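Local coordinates for ankyrin repeat domain protein (PDB 6MCA) that is a Legionella effector that interacts with the host LARP7 component of the 7SK snRNP complex, at residues F245-L259 with A302-K314. Numbering follows the deposited sequence.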
loop_
_atom_site.group_PDB
_atom_site.type_symbol
_atom_site.label_atom_id
_atom_site.label_comp_id
_atom_site.label_asym_id
_atom_site.label_seq_id
_atom_site.Cartn_x
_atom_site.Cartn_y
_atom_site.Cartn_z
ATOM N N PHE A 245 4.014 24.520 -1.589
ATOM C CA PHE A 245 4.049 25.132 -0.266
ATOM C C PHE A 245 2.705 25.744 0.104
ATOM O O PHE A 245 2.320 25.718 1.277
ATOM C CB PHE A 245 5.164 26.174 -0.206
ATOM C CG PHE A 245 6.541 25.585 -0.333
ATOM C CD1 PHE A 245 6.901 24.470 0.408
ATOM C CD2 PHE A 245 7.471 26.135 -1.198
ATOM C CE1 PHE A 245 8.163 23.920 0.292
ATOM C CE2 PHE A 245 8.735 25.589 -1.320
ATOM C CZ PHE A 245 9.082 24.480 -0.572
ATOM N N LYS A 246 1.969 26.278 -0.875
ATOM C CA LYS A 246 0.611 26.739 -0.600
ATOM C C LYS A 246 -0.282 25.583 -0.166
ATOM O O LYS A 246 -1.082 25.717 0.769
ATOM C CB LYS A 246 0.030 27.435 -1.831
ATOM C CG LYS A 246 0.698 28.756 -2.174
ATOM C CD LYS A 246 -0.249 29.682 -2.919
ATOM C CE LYS A 246 0.051 29.703 -4.410
ATOM N NZ LYS A 246 -0.370 28.443 -5.084
ATOM N N ARG A 247 -0.150 24.432 -0.829
ATOM C CA ARG A 247 -0.933 23.265 -0.438
ATOM C C ARG A 247 -0.558 22.795 0.962
ATOM O O ARG A 247 -1.434 22.431 1.756
ATOM C CB ARG A 247 -0.743 22.143 -1.457
ATOM C CG ARG A 247 -1.735 22.198 -2.603
ATOM C CD ARG A 247 -3.166 22.286 -2.092
ATOM N NE ARG A 247 -3.633 21.029 -1.517
ATOM C CZ ARG A 247 -4.673 20.922 -0.696
ATOM N NH1 ARG A 247 -5.353 22.002 -0.336
ATOM N NH2 ARG A 247 -5.030 19.734 -0.227
ATOM N N ILE A 248 0.738 22.793 1.281
ATOM C CA ILE A 248 1.168 22.397 2.619
ATOM C C ILE A 248 0.624 23.366 3.664
ATOM O O ILE A 248 0.219 22.957 4.758
ATOM C CB ILE A 248 2.703 22.291 2.677
ATOM C CG1 ILE A 248 3.198 21.196 1.732
ATOM C CG2 ILE A 248 3.166 21.985 4.091
ATOM C CD1 ILE A 248 4.703 21.063 1.692
ATOM N N ALA A 249 0.592 24.662 3.340
ATOM C CA ALA A 249 0.015 25.640 4.257
ATOM C C ALA A 249 -1.471 25.392 4.460
ATOM O O ALA A 249 -1.987 25.538 5.576
ATOM C CB ALA A 249 0.261 27.056 3.737
ATOM N N ALA A 250 -2.177 25.022 3.390
ATOM C CA ALA A 250 -3.592 24.692 3.521
ATOM C C ALA A 250 -3.795 23.475 4.417
ATOM O O ALA A 250 -4.670 23.476 5.291
ATOM C CB ALA A 250 -4.206 24.456 2.141
ATOM N N LEU A 251 -2.986 22.429 4.220
ATOM C CA LEU A 251 -3.151 21.201 4.996
ATOM C C LEU A 251 -2.717 21.361 6.449
ATOM O O LEU A 251 -3.202 20.629 7.321
ATOM C CB LEU A 251 -2.380 20.054 4.352
ATOM C CG LEU A 251 -2.716 19.823 2.880
ATOM C CD1 LEU A 251 -1.572 19.153 2.131
ATOM C CD2 LEU A 251 -3.987 18.999 2.799
ATOM N N LEU A 252 -1.807 22.297 6.735
ATOM C CA LEU A 252 -1.458 22.577 8.121
ATOM C C LEU A 252 -2.627 23.143 8.914
ATOM O O LEU A 252 -2.565 23.159 10.147
ATOM C CB LEU A 252 -0.277 23.542 8.187
ATOM C CG LEU A 252 1.111 22.906 8.196
ATOM C CD1 LEU A 252 2.178 23.978 8.313
ATOM C CD2 LEU A 252 1.221 21.905 9.334
ATOM N N LYS A 253 -3.680 23.610 8.241
ATOM C CA LYS A 253 -4.881 24.091 8.906
ATOM C C LYS A 253 -5.953 23.017 9.040
ATOM O O LYS A 253 -6.989 23.273 9.666
ATOM C CB LYS A 253 -5.454 25.295 8.151
ATOM C CG LYS A 253 -4.566 26.526 8.187
ATOM C CD LYS A 253 -5.063 27.597 7.231
ATOM C CE LYS A 253 -4.257 28.877 7.374
ATOM N NZ LYS A 253 -4.653 29.903 6.371
ATOM N N ALA A 254 -5.736 21.837 8.467
ATOM C CA ALA A 254 -6.694 20.754 8.595
ATOM C C ALA A 254 -6.760 20.276 10.045
ATOM O O ALA A 254 -5.773 20.364 10.782
ATOM C CB ALA A 254 -6.312 19.594 7.678
ATOM N N PRO A 255 -7.917 19.771 10.483
ATOM C CA PRO A 255 -8.016 19.323 11.883
ATOM C C PRO A 255 -7.132 18.128 12.194
ATOM O O PRO A 255 -6.547 18.066 13.282
ATOM C CB PRO A 255 -9.507 18.992 12.037
ATOM C CG PRO A 255 -9.967 18.678 10.653
ATOM C CD PRO A 255 -9.187 19.599 9.757
ATOM N N MET A 256 -7.014 17.177 11.271
ATOM C CA MET A 256 -6.202 15.988 11.479
ATOM C C MET A 256 -5.158 15.868 10.377
ATOM O O MET A 256 -5.387 16.261 9.230
ATOM C CB MET A 256 -7.067 14.721 11.526
ATOM C CG MET A 256 -6.298 13.457 11.889
ATOM S SD MET A 256 -7.334 11.985 11.944
ATOM C CE MET A 256 -8.415 12.399 13.308
ATOM N N LEU A 257 -4.007 15.314 10.746
ATOM C CA LEU A 257 -2.849 15.220 9.871
ATOM C C LEU A 257 -2.172 13.880 10.120
ATOM O O LEU A 257 -1.903 13.530 11.272
ATOM C CB LEU A 257 -1.874 16.370 10.146
ATOM C CG LEU A 257 -1.101 16.976 8.976
ATOM C CD1 LEU A 257 -0.516 18.324 9.380
ATOM C CD2 LEU A 257 -0.025 16.029 8.487
ATOM N N ILE A 258 -1.906 13.132 9.055
ATOM C CA ILE A 258 -1.224 11.845 9.149
ATOM C C ILE A 258 0.121 11.973 8.450
ATOM O O ILE A 258 0.180 12.270 7.250
ATOM C CB ILE A 258 -2.062 10.707 8.547
ATOM C CG1 ILE A 258 -3.357 10.529 9.339
ATOM C CG2 ILE A 258 -1.273 9.403 8.538
ATOM C CD1 ILE A 258 -4.243 9.421 8.816
ATOM N N LEU A 259 1.200 11.749 9.196
ATOM C CA LEU A 259 2.565 11.907 8.695
ATOM C C LEU A 259 3.308 10.584 8.801
ATOM O O LEU A 259 3.774 10.215 9.895
ATOM C CB LEU A 259 3.302 12.995 9.472
ATOM C CG LEU A 259 2.810 14.424 9.256
ATOM C CD1 LEU A 259 3.432 15.372 10.265
ATOM C CD2 LEU A 259 3.129 14.868 7.845
ATOM N N ALA A 302 5.827 26.136 16.406
ATOM C CA ALA A 302 6.912 25.480 15.690
ATOM C C ALA A 302 6.420 24.528 14.608
ATOM O O ALA A 302 7.236 24.037 13.820
ATOM C CB ALA A 302 7.805 24.715 16.670
ATOM N N LEU A 303 5.115 24.256 14.554
ATOM C CA LEU A 303 4.535 23.357 13.556
ATOM C C LEU A 303 4.217 24.176 12.307
ATOM O O LEU A 303 3.079 24.575 12.052
ATOM C CB LEU A 303 3.301 22.667 14.126
ATOM C CG LEU A 303 2.637 21.520 13.365
ATOM C CD1 LEU A 303 3.669 20.563 12.817
ATOM C CD2 LEU A 303 1.676 20.784 14.281
ATOM N N THR A 304 5.254 24.425 11.514
ATOM C CA THR A 304 5.199 25.352 10.390
ATOM C C THR A 304 5.442 24.619 9.073
ATOM O O THR A 304 5.575 23.393 9.024
ATOM C CB THR A 304 6.228 26.473 10.559
ATOM O OG1 THR A 304 7.542 25.906 10.626
ATOM C CG2 THR A 304 5.956 27.260 11.824
ATOM N N ILE A 305 5.495 25.407 7.995
ATOM C CA ILE A 305 5.822 24.868 6.676
ATOM C C ILE A 305 7.205 24.236 6.692
ATOM O O ILE A 305 7.412 23.133 6.171
ATOM C CB ILE A 305 5.730 25.972 5.608
ATOM C CG1 ILE A 305 4.301 26.489 5.505
ATOM C CG2 ILE A 305 6.195 25.450 4.258
ATOM C CD1 ILE A 305 3.338 25.420 5.133
ATOM N N ASN A 306 8.176 24.937 7.282
ATOM C CA ASN A 306 9.537 24.417 7.340
ATOM C C ASN A 306 9.607 23.126 8.141
ATOM O O ASN A 306 10.400 22.235 7.812
ATOM C CB ASN A 306 10.468 25.472 7.935
ATOM C CG ASN A 306 10.292 26.831 7.287
ATOM O OD1 ASN A 306 9.339 27.553 7.580
ATOM N ND2 ASN A 306 11.211 27.185 6.395
ATOM N N PHE A 307 8.780 22.997 9.180
ATOM C CA PHE A 307 8.725 21.745 9.926
ATOM C C PHE A 307 8.249 20.603 9.037
ATOM O O PHE A 307 8.855 19.526 9.016
ATOM C CB PHE A 307 7.815 21.892 11.147
ATOM C CG PHE A 307 7.710 20.641 11.977
ATOM C CD1 PHE A 307 6.748 19.682 11.695
ATOM C CD2 PHE A 307 8.574 20.421 13.036
ATOM C CE1 PHE A 307 6.650 18.531 12.454
ATOM C CE2 PHE A 307 8.481 19.271 13.799
ATOM C CZ PHE A 307 7.517 18.324 13.507
ATOM N N ILE A 308 7.157 20.819 8.299
ATOM C CA ILE A 308 6.631 19.771 7.428
ATOM C C ILE A 308 7.643 19.422 6.344
ATOM O O ILE A 308 7.782 18.256 5.953
ATOM C CB ILE A 308 5.279 20.199 6.827
ATOM C CG1 ILE A 308 4.252 20.427 7.936
ATOM C CG2 ILE A 308 4.771 19.153 5.848
ATOM C CD1 ILE A 308 3.853 19.163 8.667
ATOM N N HIS A 309 8.376 20.423 5.850
ATOM C CA HIS A 309 9.373 20.160 4.819
ATOM C C HIS A 309 10.523 19.326 5.371
ATOM O O HIS A 309 10.924 18.329 4.762
ATOM C CB HIS A 309 9.887 21.472 4.227
ATOM C CG HIS A 309 10.668 21.292 2.962
ATOM N ND1 HIS A 309 12.036 21.128 2.949
ATOM C CD2 HIS A 309 10.271 21.235 1.669
ATOM C CE1 HIS A 309 12.450 20.985 1.703
ATOM N NE2 HIS A 309 11.398 21.046 0.907
ATOM N N ASP A 310 11.060 19.712 6.533
ATOM C CA ASP A 310 12.084 18.895 7.175
ATOM C C ASP A 310 11.572 17.491 7.470
ATOM O O ASP A 310 12.336 16.521 7.398
ATOM C CB ASP A 310 12.557 19.560 8.469
ATOM C CG ASP A 310 13.216 20.905 8.231
ATOM O OD1 ASP A 310 13.312 21.327 7.059
ATOM O OD2 ASP A 310 13.637 21.543 9.218
ATOM N N PHE A 311 10.281 17.364 7.783
ATOM C CA PHE A 311 9.707 16.093 8.203
ATOM C C PHE A 311 9.525 15.133 7.034
ATOM O O PHE A 311 9.857 13.948 7.144
ATOM C CB PHE A 311 8.367 16.351 8.893
ATOM C CG PHE A 311 7.899 15.226 9.770
ATOM C CD1 PHE A 311 7.333 14.087 9.223
ATOM C CD2 PHE A 311 8.015 15.316 11.146
ATOM C CE1 PHE A 311 6.899 13.057 10.032
ATOM C CE2 PHE A 311 7.583 14.290 11.960
ATOM C CZ PHE A 311 7.024 13.159 11.403
ATOM N N LEU A 312 8.995 15.619 5.912
ATOM C CA LEU A 312 8.592 14.751 4.813
ATOM C C LEU A 312 9.500 14.811 3.595
ATOM O O LEU A 312 9.568 13.832 2.850
ATOM C CB LEU A 312 7.165 15.092 4.362
ATOM C CG LEU A 312 6.004 14.672 5.260
ATOM C CD1 LEU A 312 4.689 15.114 4.638
ATOM C CD2 LEU A 312 6.012 13.171 5.499
ATOM N N TYR A 313 10.194 15.927 3.365
ATOM C CA TYR A 313 10.877 16.160 2.099
ATOM C C TYR A 313 12.382 16.345 2.255
ATOM O O TYR A 313 13.057 16.687 1.277
ATOM C CB TYR A 313 10.249 17.369 1.401
ATOM C CG TYR A 313 8.748 17.235 1.276
ATOM C CD1 TYR A 313 8.186 16.167 0.588
ATOM C CD2 TYR A 313 7.893 18.157 1.868
ATOM C CE1 TYR A 313 6.816 16.029 0.477
ATOM C CE2 TYR A 313 6.519 18.025 1.761
ATOM C CZ TYR A 313 5.987 16.960 1.064
ATOM O OH TYR A 313 4.623 16.821 0.953
ATOM N N LYS A 314 12.926 16.128 3.449
ATOM C CA LYS A 314 14.362 16.054 3.661
ATOM C C LYS A 314 14.704 14.727 4.324
ATOM O O LYS A 314 13.879 14.134 5.024
ATOM C CB LYS A 314 14.877 17.210 4.529
ATOM C CG LYS A 314 14.650 18.599 3.954
ATOM C CD LYS A 314 15.559 19.614 4.636
ATOM C CE LYS A 314 15.297 21.029 4.145
ATOM N NZ LYS A 314 14.180 21.669 4.891
#
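His-309 ND1 accepts a hydrogen bond from Lys-314 NZ (2.9 Å), with the nitrogen close to the imidazole plane, while the CD2 corner of the same ring reaches across to Phe-245. There His-309 CD2 sits at the edge of the phenyl ring, 3.7 Å from Phe-245 CE1. The two rings meet obliquely, with their planes at 55°, and the Lys-314 bond probably helps set the turn of the imidazole. Apolar side chains make most of the remaining interface. Ile-305 CD1 lies against the backbone of helix 245-251, 3.4 Å from Ala-249 N, and also touches Ala-249 CB and Ile-248 CG2. Ile-248 splits its two branches: CG2 packs against Ile-308 CG2, the two side chains lying alongside and pointing opposite ways, whereas the extended ethyl arm (chi2 178°) carries CD1 to 3.5 Å from Tyr-313 CE2. The phenol beyond is tied by its OH to Leu-231 O of helix 215-233. Leu-252 divides similarly, with CD1 lying 3.4 Å from the backbone carbon Thr-304 C, where helix 305-312 begins, and CD2 resting on the ethyl arm of Ile-308 (CG1 and CD1). Thr-304 caps that helix through a weak bond from Phe-307 N to OG1. On strand 256-259, Leu-259 carries the contact. Its CD1 rests over a face of the Phe-311 ring, 4.2 Å from the centroid, in a CH-pi contact, and its CD2 meets Leu-312 CD1 at 3.6 Å. Phe-311 also meets Phe-270 and Tyr-321 edge-to-face. The neighbouring Ile-258 packs on helix 215-233 instead. Helix 305-312 thus crosses helix 245-251 at 106° and packs on the outermost strand 256-263 of a five-stranded antiparallel sheet, helix-on-sheet packing of an alpha+beta domain, consistent with the cysteine protease-like part of this effector.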